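Side-chain contacts in penicillin-binding protein PbpB (Mycobacterium tuberculosis, PDB 6KGU), which helps build the mycobacterial cell wall by cross-linking peptidoglycan made from lipid intermediates, and is inactivated by beta-lactam antibiotics: residues T230-A235 with I411-V416; S269-V274 with E339-M344; Q480-N483 with C488-D491. All coordinates share one frame; numbering follows the deposited sequence.

Contact 1 of 3, residues T230-A235 with I411-V416; sequences TGEVLA and IIKATV
V233 and I411 make the snug, buried end of this contact, where methyl CG1 of V233 lies 3.8 Å from CD1 of I411. The two branched chains meet at a slant, with CB of V233 also near the tip of the isoleucine, and the backbones draw closest here. V233 CG1 stands trans to its own backbone N (chi1 175°), which sends it across to I411.

Further along, the contact thins to a single polar link. K413, itself partly exposed, sends its long chain across E232 at roughly a right angle. A bend at the last torsion (chi4 55°) brings NZ to 2.9 Å from E232 OE2, a salt bridge that uses the syn lone pair of that oxygen. The other oxygen, E232 OE1, is paired with R24, so two basic groups hold the buried carboxylate and would be expected to favour its ionised form.

Upstream, T230 OG1 accepts from E232 N at 3.2 Å, bending the chain just before the glutamate. This is an ST turn at the entrance to strand 233-238, an outermost strand of the antiparallel transpeptidase sheet, set here against the neighbouring mixed sheet.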
loop_
_atom_site.group_PDB
_atom_site.type_symbol
_atom_site.label_atom_id
_atom_site.label_comp_id
_atom_site.label_asym_id
_atom_site.label_seq_id
_atom_site.Cartn_x
_atom_site.Cartn_y
_atom_site.Cartn_z
ATOM N N THR A 230 7.991 -11.798 2.447
ATOM C CA THR A 230 9.174 -10.965 2.655
ATOM C C THR A 230 8.875 -9.475 2.736
ATOM O O THR A 230 9.752 -8.712 3.171
ATOM C CB THR A 230 10.178 -11.160 1.511
ATOM O OG1 THR A 230 9.625 -10.622 0.299
ATOM C CG2 THR A 230 10.488 -12.635 1.305
ATOM N N GLY A 231 7.692 -9.032 2.292
ATOM C CA GLY A 231 7.414 -7.605 2.236
ATOM C C GLY A 231 8.218 -6.844 1.211
ATOM O O GLY A 231 8.213 -5.609 1.225
ATOM N N GLU A 232 8.895 -7.532 0.299
ATOM C CA GLU A 232 9.592 -6.823 -0.756
ATOM C C GLU A 232 8.578 -6.133 -1.657
ATOM O O GLU A 232 7.462 -6.621 -1.859
ATOM C CB GLU A 232 10.480 -7.778 -1.559
ATOM C CG GLU A 232 11.686 -8.302 -0.779
ATOM C CD GLU A 232 12.650 -9.120 -1.630
ATOM O OE1 GLU A 232 12.215 -9.750 -2.624
ATOM O OE2 GLU A 232 13.856 -9.130 -1.297
ATOM N N VAL A 233 8.966 -4.969 -2.169
ATOM C CA VAL A 233 8.108 -4.174 -3.044
ATOM C C VAL A 233 8.226 -4.708 -4.468
ATOM O O VAL A 233 9.251 -4.511 -5.130
ATOM C CB VAL A 233 8.477 -2.692 -2.987
ATOM C CG1 VAL A 233 7.639 -1.912 -4.002
ATOM C CG2 VAL A 233 8.290 -2.153 -1.547
ATOM N N LEU A 234 7.170 -5.372 -4.945
ATOM C CA LEU A 234 7.153 -5.922 -6.304
ATOM C C LEU A 234 6.622 -4.928 -7.335
ATOM O O LEU A 234 6.977 -5.013 -8.515
ATOM C CB LEU A 234 6.297 -7.196 -6.344
ATOM C CG LEU A 234 6.721 -8.382 -5.457
ATOM C CD1 LEU A 234 5.900 -9.629 -5.771
ATOM C CD2 LEU A 234 8.223 -8.680 -5.609
ATOM N N ALA A 235 5.754 -4.010 -6.923
ATOM C CA ALA A 235 5.267 -2.948 -7.796
ATOM C C ALA A 235 4.883 -1.759 -6.929
ATOM O O ALA A 235 4.350 -1.934 -5.830
ATOM C CB ALA A 235 4.057 -3.392 -8.638
ATOM N N ILE A 411 12.740 -1.976 -1.016
ATOM C CA ILE A 411 12.745 -1.911 -2.468
ATOM C C ILE A 411 14.135 -2.116 -3.058
ATOM O O ILE A 411 14.239 -2.370 -4.272
ATOM C CB ILE A 411 12.133 -0.586 -2.978
ATOM C CG1 ILE A 411 11.743 -0.715 -4.470
ATOM C CG2 ILE A 411 13.108 0.563 -2.785
ATOM C CD1 ILE A 411 10.613 0.213 -4.896
ATOM N N ILE A 412 15.188 -2.018 -2.255
ATOM C CA ILE A 412 16.544 -2.336 -2.689
ATOM C C ILE A 412 16.790 -3.799 -2.351
ATOM O O ILE A 412 16.794 -4.172 -1.176
ATOM C CB ILE A 412 17.594 -1.450 -2.010
ATOM C CG1 ILE A 412 17.167 0.017 -1.991
ATOM C CG2 ILE A 412 18.932 -1.626 -2.726
ATOM C CD1 ILE A 412 17.022 0.614 -3.352
ATOM N N LYS A 413 16.996 -4.630 -3.378
ATOM C CA LYS A 413 17.286 -6.041 -3.117
ATOM C C LYS A 413 18.777 -6.284 -2.893
ATOM O O LYS A 413 19.154 -7.074 -2.020
ATOM C CB LYS A 413 16.785 -6.916 -4.269
ATOM C CG LYS A 413 16.753 -8.404 -3.907
ATOM C CD LYS A 413 15.772 -9.183 -4.758
ATOM C CE LYS A 413 15.730 -10.662 -4.358
ATOM N NZ LYS A 413 15.442 -10.861 -2.913
ATOM N N ALA A 414 19.634 -5.618 -3.661
ATOM C CA ALA A 414 21.064 -5.911 -3.649
ATOM C C ALA A 414 21.799 -4.820 -4.418
ATOM O O ALA A 414 21.188 -3.995 -5.106
ATOM C CB ALA A 414 21.350 -7.287 -4.265
ATOM N N THR A 415 23.120 -4.821 -4.288
ATOM C CA THR A 415 23.991 -3.979 -5.101
ATOM C C THR A 415 25.128 -4.819 -5.667
ATOM O O THR A 415 25.659 -5.706 -4.988
ATOM C CB THR A 415 24.582 -2.815 -4.304
ATOM O OG1 THR A 415 25.384 -3.333 -3.243
ATOM C CG2 THR A 415 23.481 -1.958 -3.712
ATOM N N VAL A 416 25.508 -4.537 -6.907
ATOM C CA VAL A 416 26.557 -5.284 -7.589
ATOM C C VAL A 416 27.745 -4.357 -7.794
ATOM O O VAL A 416 27.629 -3.308 -8.445
ATOM C CB VAL A 416 26.072 -5.869 -8.918
ATOM C CG1 VAL A 416 27.169 -6.722 -9.540
ATOM C CG2 VAL A 416 24.809 -6.688 -8.681
#

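Contact 2 of 3, residues S269-V274 with E339-M344; sequences SVNKIV and ERYYDM. With AZR (2-({[(1Z)-1-(2-amino-1,3-thiazol-4-yl)-2-oxo-2-{[(2S,3S)-1-oxo-3-(sulfoamino)butan-2-yl]amino}ethylidene]amino}oxy)-2-methylpropanoic acid), chain B.
Y341 reaches from helix 338-347 across V274 toward N271, and its ring can be followed outward from the helix. CB sets the ring trans to the backbone N (chi1 -176°), pointing it at the other segment. One flank then comes up against valine: CE1 of Y341 is 3.6 Å from CG1 of V274, and CZ of Y341 is 3.8 Å from the same methyl, which approaches the ring obliquely. At the tip, OH of Y341 passes 3.3 Å from ND2 of N271, but the angle is too poor for a hydrogen bond. That amide stands almost perpendicular to the ring and donates instead to L380 O. The hydroxyl gives its proton to a water in the plane of the ring, Y341 OH to water 2.7 Å, and the water donates in turn to N271 O at 2.7 Å. N271 O also accepts from V274 N, so two donors hold it.

N271 belongs to the tetrad S269-K272, which fits the SxxK motif of penicillin-binding proteins, and V274 follows two residues on. S269 OG is bonded to C20 of the opened aztreonam at 1.5 Å, the acyl-enzyme itself, and S269 N donates to the acyl oxygen O9, as one arm of an oxyanion hole would. K272 NZ is hydrogen-bonded to S324 OG and N326 OD1.

The same V274 methyl is wedged against methionine too. CG of M344 lies 3.6 Å from V274 CG1, the two side chains running past each other in opposite directions, and the methionine bends at chi2 (73°), which sets SD, and again at chi3.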
loop_
_atom_site.group_PDB
_atom_site.type_symbol
_atom_site.label_atom_id
_atom_site.label_comp_id
_atom_site.label_asym_id
_atom_site.label_seq_id
_atom_site.Cartn_x
_atom_site.Cartn_y
_atom_site.Cartn_z
ATOM N N SER A 269 -11.961 3.041 6.791
ATOM C CA SER A 269 -12.268 1.671 7.218
ATOM C C SER A 269 -11.175 0.642 6.922
ATOM O O SER A 269 -11.239 -0.472 7.474
ATOM C CB SER A 269 -13.570 1.196 6.571
ATOM O OG SER A 269 -14.683 1.871 7.147
ATOM N N VAL A 270 -10.194 0.941 6.060
ATOM C CA VAL A 270 -9.125 -0.042 5.902
ATOM C C VAL A 270 -8.366 -0.201 7.202
ATOM O O VAL A 270 -7.751 -1.245 7.436
ATOM C CB VAL A 270 -8.140 0.280 4.758
ATOM C CG1 VAL A 270 -8.790 0.002 3.423
ATOM C CG2 VAL A 270 -7.589 1.723 4.866
ATOM N N ASN A 271 -8.430 0.801 8.079
ATOM C CA ASN A 271 -7.789 0.678 9.378
ATOM C C ASN A 271 -8.453 -0.357 10.279
ATOM O O ASN A 271 -7.880 -0.691 11.324
ATOM C CB ASN A 271 -7.766 2.038 10.093
ATOM C CG ASN A 271 -6.641 2.119 11.097
ATOM O OD1 ASN A 271 -5.506 1.790 10.771
ATOM N ND2 ASN A 271 -6.950 2.507 12.331
ATOM N N LYS A 272 -9.637 -0.862 9.920
ATOM C CA LYS A 272 -10.339 -1.774 10.809
ATOM C C LYS A 272 -9.593 -3.085 10.994
ATOM O O LYS A 272 -9.877 -3.819 11.945
ATOM C CB LYS A 272 -11.763 -2.025 10.300
ATOM C CG LYS A 272 -12.673 -0.780 10.443
ATOM C CD LYS A 272 -14.110 -1.062 10.019
ATOM C CE LYS A 272 -14.965 0.205 10.014
ATOM N NZ LYS A 272 -16.373 -0.078 9.553
ATOM N N ILE A 273 -8.618 -3.379 10.131
ATOM C CA ILE A 273 -7.752 -4.533 10.363
ATOM C C ILE A 273 -7.146 -4.503 11.766
ATOM O O ILE A 273 -6.950 -5.556 12.389
ATOM C CB ILE A 273 -6.664 -4.606 9.272
ATOM C CG1 ILE A 273 -5.909 -5.932 9.371
ATOM C CG2 ILE A 273 -5.696 -3.402 9.370
ATOM C CD1 ILE A 273 -4.843 -6.099 8.308
ATOM N N VAL A 274 -6.877 -3.309 12.309
ATOM C CA VAL A 274 -6.258 -3.244 13.632
ATOM C C VAL A 274 -7.232 -3.717 14.705
ATOM O O VAL A 274 -6.884 -4.559 15.542
ATOM C CB VAL A 274 -5.724 -1.832 13.924
ATOM C CG1 VAL A 274 -5.086 -1.785 15.290
ATOM C CG2 VAL A 274 -4.681 -1.426 12.846
ATOM N N GLU A 339 -5.478 1.151 25.704
ATOM C CA GLU A 339 -4.067 0.787 25.823
ATOM C C GLU A 339 -3.692 -0.344 24.878
ATOM O O GLU A 339 -2.698 -0.257 24.149
ATOM C CB GLU A 339 -3.748 0.390 27.260
ATOM C CG GLU A 339 -3.572 1.576 28.193
ATOM C CD GLU A 339 -2.746 1.226 29.417
ATOM O OE1 GLU A 339 -3.004 0.168 30.030
ATOM O OE2 GLU A 339 -1.822 2.000 29.754
ATOM N N ARG A 340 -4.444 -1.444 24.911
ATOM C CA ARG A 340 -4.117 -2.541 24.015
ATOM C C ARG A 340 -4.343 -2.131 22.563
ATOM O O ARG A 340 -3.586 -2.533 21.678
ATOM C CB ARG A 340 -4.925 -3.789 24.378
ATOM C CG ARG A 340 -4.427 -4.492 25.648
ATOM C CD ARG A 340 -5.182 -5.788 25.990
ATOM N NE ARG A 340 -6.620 -5.574 26.189
ATOM C CZ ARG A 340 -7.441 -6.478 26.730
ATOM N NH1 ARG A 340 -6.960 -7.651 27.137
ATOM N NH2 ARG A 340 -8.739 -6.214 26.863
ATOM N N TYR A 341 -5.356 -1.304 22.302
ATOM C CA TYR A 341 -5.568 -0.850 20.934
ATOM C C TYR A 341 -4.378 -0.029 20.444
ATOM O O TYR A 341 -3.831 -0.289 19.367
ATOM C CB TYR A 341 -6.849 -0.038 20.814
ATOM C CG TYR A 341 -7.069 0.329 19.375
ATOM C CD1 TYR A 341 -7.600 -0.596 18.478
ATOM C CD2 TYR A 341 -6.675 1.574 18.888
ATOM C CE1 TYR A 341 -7.760 -0.275 17.130
ATOM C CE2 TYR A 341 -6.833 1.907 17.566
ATOM C CZ TYR A 341 -7.367 0.981 16.681
ATOM O OH TYR A 341 -7.510 1.326 15.352
ATOM N N TYR A 342 -3.964 0.975 21.220
ATOM C CA TYR A 342 -2.821 1.781 20.806
ATOM C C TYR A 342 -1.563 0.931 20.655
ATOM O O TYR A 342 -0.753 1.165 19.748
ATOM C CB TYR A 342 -2.584 2.918 21.798
ATOM C CG TYR A 342 -1.390 3.773 21.452
ATOM C CD1 TYR A 342 -1.467 4.723 20.448
ATOM C CD2 TYR A 342 -0.193 3.642 22.140
ATOM C CE1 TYR A 342 -0.383 5.515 20.130
ATOM C CE2 TYR A 342 0.905 4.434 21.831
ATOM C CZ TYR A 342 0.796 5.371 20.829
ATOM O OH TYR A 342 1.872 6.165 20.507
ATOM N N ASP A 343 -1.388 -0.075 21.512
ATOM C CA ASP A 343 -0.210 -0.923 21.369
ATOM C C ASP A 343 -0.235 -1.657 20.035
ATOM O O ASP A 343 0.802 -1.811 19.381
ATOM C CB ASP A 343 -0.111 -1.921 22.524
ATOM C CG ASP A 343 1.180 -2.728 22.490
ATOM O OD1 ASP A 343 2.246 -2.135 22.740
ATOM O OD2 ASP A 343 1.137 -3.948 22.221
ATOM N N MET A 344 -1.421 -2.087 19.603
ATOM C CA MET A 344 -1.531 -2.811 18.342
ATOM C C MET A 344 -1.248 -1.897 17.153
ATOM O O MET A 344 -0.546 -2.300 16.216
ATOM C CB MET A 344 -2.921 -3.447 18.241
ATOM C CG MET A 344 -3.130 -4.298 17.022
ATOM S SD MET A 344 -2.249 -5.847 17.109
ATOM C CE MET A 344 -3.272 -6.744 18.268
HETATM C C7 AZR B . -18.757 3.137 5.415
HETATM S S8 AZR B . -12.884 8.357 8.599
HETATM O O9 AZR B . -14.278 3.422 5.463
HETATM O O10 AZR B . -17.323 5.668 8.272
HETATM O O11 AZR B . -18.269 7.326 5.768
HETATM N N12 AZR B . -16.837 1.610 5.076
HETATM N N13 AZR B . -16.332 5.077 6.307
HETATM N N14 AZR B . -17.132 8.081 6.183
HETATM N N15 AZR B . -14.679 9.222 6.947
HETATM N N16 AZR B . -12.827 10.652 7.192
HETATM S S17 AZR B . -16.703 0.981 3.616
HETATM C C18 AZR B . -17.250 3.011 5.274
HETATM C C19 AZR B . -16.473 3.631 6.447
HETATM C C20 AZR B . -15.034 3.067 6.332
HETATM C C21 AZR B . -16.705 5.962 7.250
HETATM C C22 AZR B . -16.365 7.374 6.923
HETATM C C23 AZR B . -19.125 8.038 4.902
HETATM C C24 AZR B . -15.104 7.985 7.416
HETATM C C25 AZR B . -14.277 7.379 8.307
HETATM C C26 AZR B . -13.518 9.539 7.479
HETATM C C27 AZR B . -18.373 8.189 3.592
HETATM C C28 AZR B . -20.426 7.280 4.707
HETATM C C29 AZR B . -19.404 9.402 5.531
HETATM O O30 AZR B . -19.236 9.643 6.707
HETATM O O31 AZR B . -19.885 10.258 4.684
HETATM O O32 AZR B . -18.006 0.800 3.089
HETATM O O33 AZR B . -16.146 -0.459 3.820
HETATM O O34 AZR B . -15.714 1.712 2.912
HETATM O O HOH W 1 -8.974 -0.330 13.790
#

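Contact 3 of 3, residues Q480-N483 with C488-D491; sequences QQIN and CYFD. With AZR (2-({[(1Z)-1-(2-amino-1,3-thiazol-4-yl)-2-oxo-2-{[(2S,3S)-1-oxo-3-(sulfoamino)butan-2-yl]amino}ethylidene]amino}oxy)-2-methylpropanoic acid), chain B.
F490 N donates to Q481 O at 2.7 Å, with an N-H...O angle of 157°, and this bond pins the short strand 488-490 to the end of strand 473-483. The same oxygen also receives a longer CA-H contact from Y489. The next rung, N483 N to C488 O, is modelled so short that its geometry is doubtful. A water bridges the edge of the hairpin, donating to Y489 O at 2.9 Å and only weakly bound by N483 ND2.

Outside these bonds, each aromatic ring has one face covered by an aliphatic carbon. CD1 of I482 sits 3.5 Å from the centroid of the Y489 ring in a CH-pi contact, while the carbonyl O of Q480 lies at the ring's edge, 3.3 Å from Y489 CE1. With F490 CG opposite its carbonyl carbon (chi1 -80°), the ring swings across N483, whose CB is 3.6 Å from the F490 centroid and whose amide stacks within 10° of the ring plane; G485 N holds N483 OD1.

The same Q480 O accepts from the aminothiazole N16 of aztreonam at 2.8 Å. The hairpin thus offers the drug an uncharged acceptor beside an aromatic ring, while E266, bonded to both Y489 OH and the drug, supplies an acidic group that may polarise this end of the pocket.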
loop_
_atom_site.group_PDB
_atom_site.type_symbol
_atom_site.label_atom_id
_atom_site.label_comp_id
_atom_site.label_asym_id
_atom_site.label_seq_id
_atom_site.Cartn_x
_atom_site.Cartn_y
_atom_site.Cartn_z
ATOM N N GLN A 480 -14.149 10.324 4.312
ATOM C CA GLN A 480 -14.440 11.726 4.045
ATOM C C GLN A 480 -13.161 12.560 4.116
ATOM O O GLN A 480 -12.369 12.414 5.047
ATOM C CB GLN A 480 -15.462 12.221 5.064
ATOM C CG GLN A 480 -16.218 13.410 4.633
ATOM C CD GLN A 480 -17.084 13.116 3.434
ATOM O OE1 GLN A 480 -17.895 12.187 3.461
ATOM N NE2 GLN A 480 -16.920 13.905 2.366
ATOM N N GLN A 481 -12.942 13.424 3.123
ATOM C CA GLN A 481 -11.748 14.264 3.116
ATOM C C GLN A 481 -12.006 15.595 3.818
ATOM O O GLN A 481 -13.138 16.083 3.876
ATOM C CB GLN A 481 -11.265 14.531 1.685
ATOM C CG GLN A 481 -10.424 13.395 1.087
ATOM C CD GLN A 481 -9.850 13.726 -0.285
ATOM O OE1 GLN A 481 -9.945 12.942 -1.233
ATOM N NE2 GLN A 481 -9.246 14.878 -0.388
ATOM N N ILE A 482 -10.930 16.187 4.327
ATOM C CA ILE A 482 -10.984 17.491 4.985
ATOM C C ILE A 482 -11.043 18.594 3.935
ATOM O O ILE A 482 -10.284 18.576 2.961
ATOM C CB ILE A 482 -9.765 17.686 5.897
ATOM C CG1 ILE A 482 -9.864 16.787 7.127
ATOM C CG2 ILE A 482 -9.628 19.162 6.296
ATOM C CD1 ILE A 482 -10.992 17.190 8.066
ATOM N N ASN A 483 -11.936 19.559 4.134
ATOM C CA ASN A 483 -11.980 20.740 3.279
ATOM C C ASN A 483 -10.942 21.749 3.757
ATOM O O ASN A 483 -11.021 22.205 4.903
ATOM C CB ASN A 483 -13.373 21.358 3.294
ATOM C CG ASN A 483 -13.510 22.530 2.335
ATOM O OD1 ASN A 483 -12.519 23.080 1.859
ATOM N ND2 ASN A 483 -14.747 22.912 2.045
ATOM N N CYS A 488 -12.647 21.610 7.983
ATOM C CA CYS A 488 -13.758 20.738 8.321
ATOM C C CYS A 488 -14.012 19.777 7.162
ATOM O O CYS A 488 -13.558 19.995 6.036
ATOM C CB CYS A 488 -15.001 21.570 8.662
ATOM S SG CYS A 488 -15.868 22.309 7.268
ATOM N N TYR A 489 -14.734 18.694 7.453
ATOM C CA TYR A 489 -14.892 17.633 6.467
ATOM C C TYR A 489 -15.745 18.098 5.299
ATOM O O TYR A 489 -16.724 18.824 5.474
ATOM C CB TYR A 489 -15.516 16.390 7.104
ATOM C CG TYR A 489 -14.512 15.561 7.855
ATOM C CD1 TYR A 489 -13.536 14.840 7.174
ATOM C CD2 TYR A 489 -14.524 15.506 9.244
ATOM C CE1 TYR A 489 -12.595 14.084 7.854
ATOM C CE2 TYR A 489 -13.589 14.747 9.937
ATOM C CZ TYR A 489 -12.626 14.037 9.236
ATOM O OH TYR A 489 -11.688 13.286 9.919
ATOM N N PHE A 490 -15.349 17.692 4.096
ATOM C CA PHE A 490 -16.245 17.780 2.958
ATOM C C PHE A 490 -17.475 16.911 3.202
ATOM O O PHE A 490 -17.515 16.068 4.098
ATOM C CB PHE A 490 -15.557 17.307 1.676
ATOM C CG PHE A 490 -14.654 18.319 1.044
ATOM C CD1 PHE A 490 -15.179 19.442 0.420
ATOM C CD2 PHE A 490 -13.283 18.128 1.037
ATOM C CE1 PHE A 490 -14.344 20.372 -0.188
ATOM C CE2 PHE A 490 -12.447 19.040 0.419
ATOM C CZ PHE A 490 -12.979 20.174 -0.186
ATOM N N ASP A 491 -18.474 17.104 2.355
ATOM C CA ASP A 491 -19.670 16.282 2.382
ATOM C C ASP A 491 -19.575 15.121 1.406
ATOM O O ASP A 491 -20.123 14.042 1.671
ATOM C CB ASP A 491 -20.889 17.160 2.057
ATOM C CG ASP A 491 -22.189 16.382 2.006
ATOM O OD1 ASP A 491 -22.664 15.938 3.074
ATOM O OD2 ASP A 491 -22.757 16.240 0.900
HETATM C C7 AZR B . -18.757 3.137 5.415
HETATM S S8 AZR B . -12.884 8.357 8.599
HETATM O O9 AZR B . -14.278 3.422 5.463
HETATM O O10 AZR B . -17.323 5.668 8.272
HETATM O O11 AZR B . -18.269 7.326 5.768
HETATM N N12 AZR B . -16.837 1.610 5.076
HETATM N N13 AZR B . -16.332 5.077 6.307
HETATM N N14 AZR B . -17.132 8.081 6.183
HETATM N N15 AZR B . -14.679 9.222 6.947
HETATM N N16 AZR B . -12.827 10.652 7.192
HETATM S S17 AZR B . -16.703 0.981 3.616
HETATM C C18 AZR B . -17.250 3.011 5.274
HETATM C C19 AZR B . -16.473 3.631 6.447
HETATM C C20 AZR B . -15.034 3.067 6.332
HETATM C C21 AZR B . -16.705 5.962 7.250
HETATM C C22 AZR B . -16.365 7.374 6.923
HETATM C C23 AZR B . -19.125 8.038 4.902
HETATM C C24 AZR B . -15.104 7.985 7.416
HETATM C C25 AZR B . -14.277 7.379 8.307
HETATM C C26 AZR B . -13.518 9.539 7.479
HETATM C C27 AZR B . -18.373 8.189 3.592
HETATM C C28 AZR B . -20.426 7.280 4.707
HETATM C C29 AZR B . -19.404 9.402 5.531
HETATM O O30 AZR B . -19.236 9.643 6.707
HETATM O O31 AZR B . -19.885 10.258 4.684
HETATM O O32 AZR B . -18.006 0.800 3.089
HETATM O O33 AZR B . -16.146 -0.459 3.820
HETATM O O34 AZR B . -15.714 1.712 2.912
HETATM O O HOH W 2 -17.018 21.304 4.060
#

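How the contacts relate
From the N terminus, the chain first passes 230-235, which meets its partner 411-416 only after 175 intervening residues; contact 1 therefore closes a long loop. Within that loop contact 2 opens and closes, joining 269-274 to 339-344 over 64 intervening residues and bringing two helices together. Further along the chain comes contact 3, a hairpin with four residues between its segments. None of the three touches another. Contacts 1 and 3 lie on the two outermost strands of one antiparallel sheet, their centres about 37 Å apart, and contact 1 also ties that sheet to the mixed one. Contacts 2 and 3 meet the bound drug from different elements, one helical, the other strand.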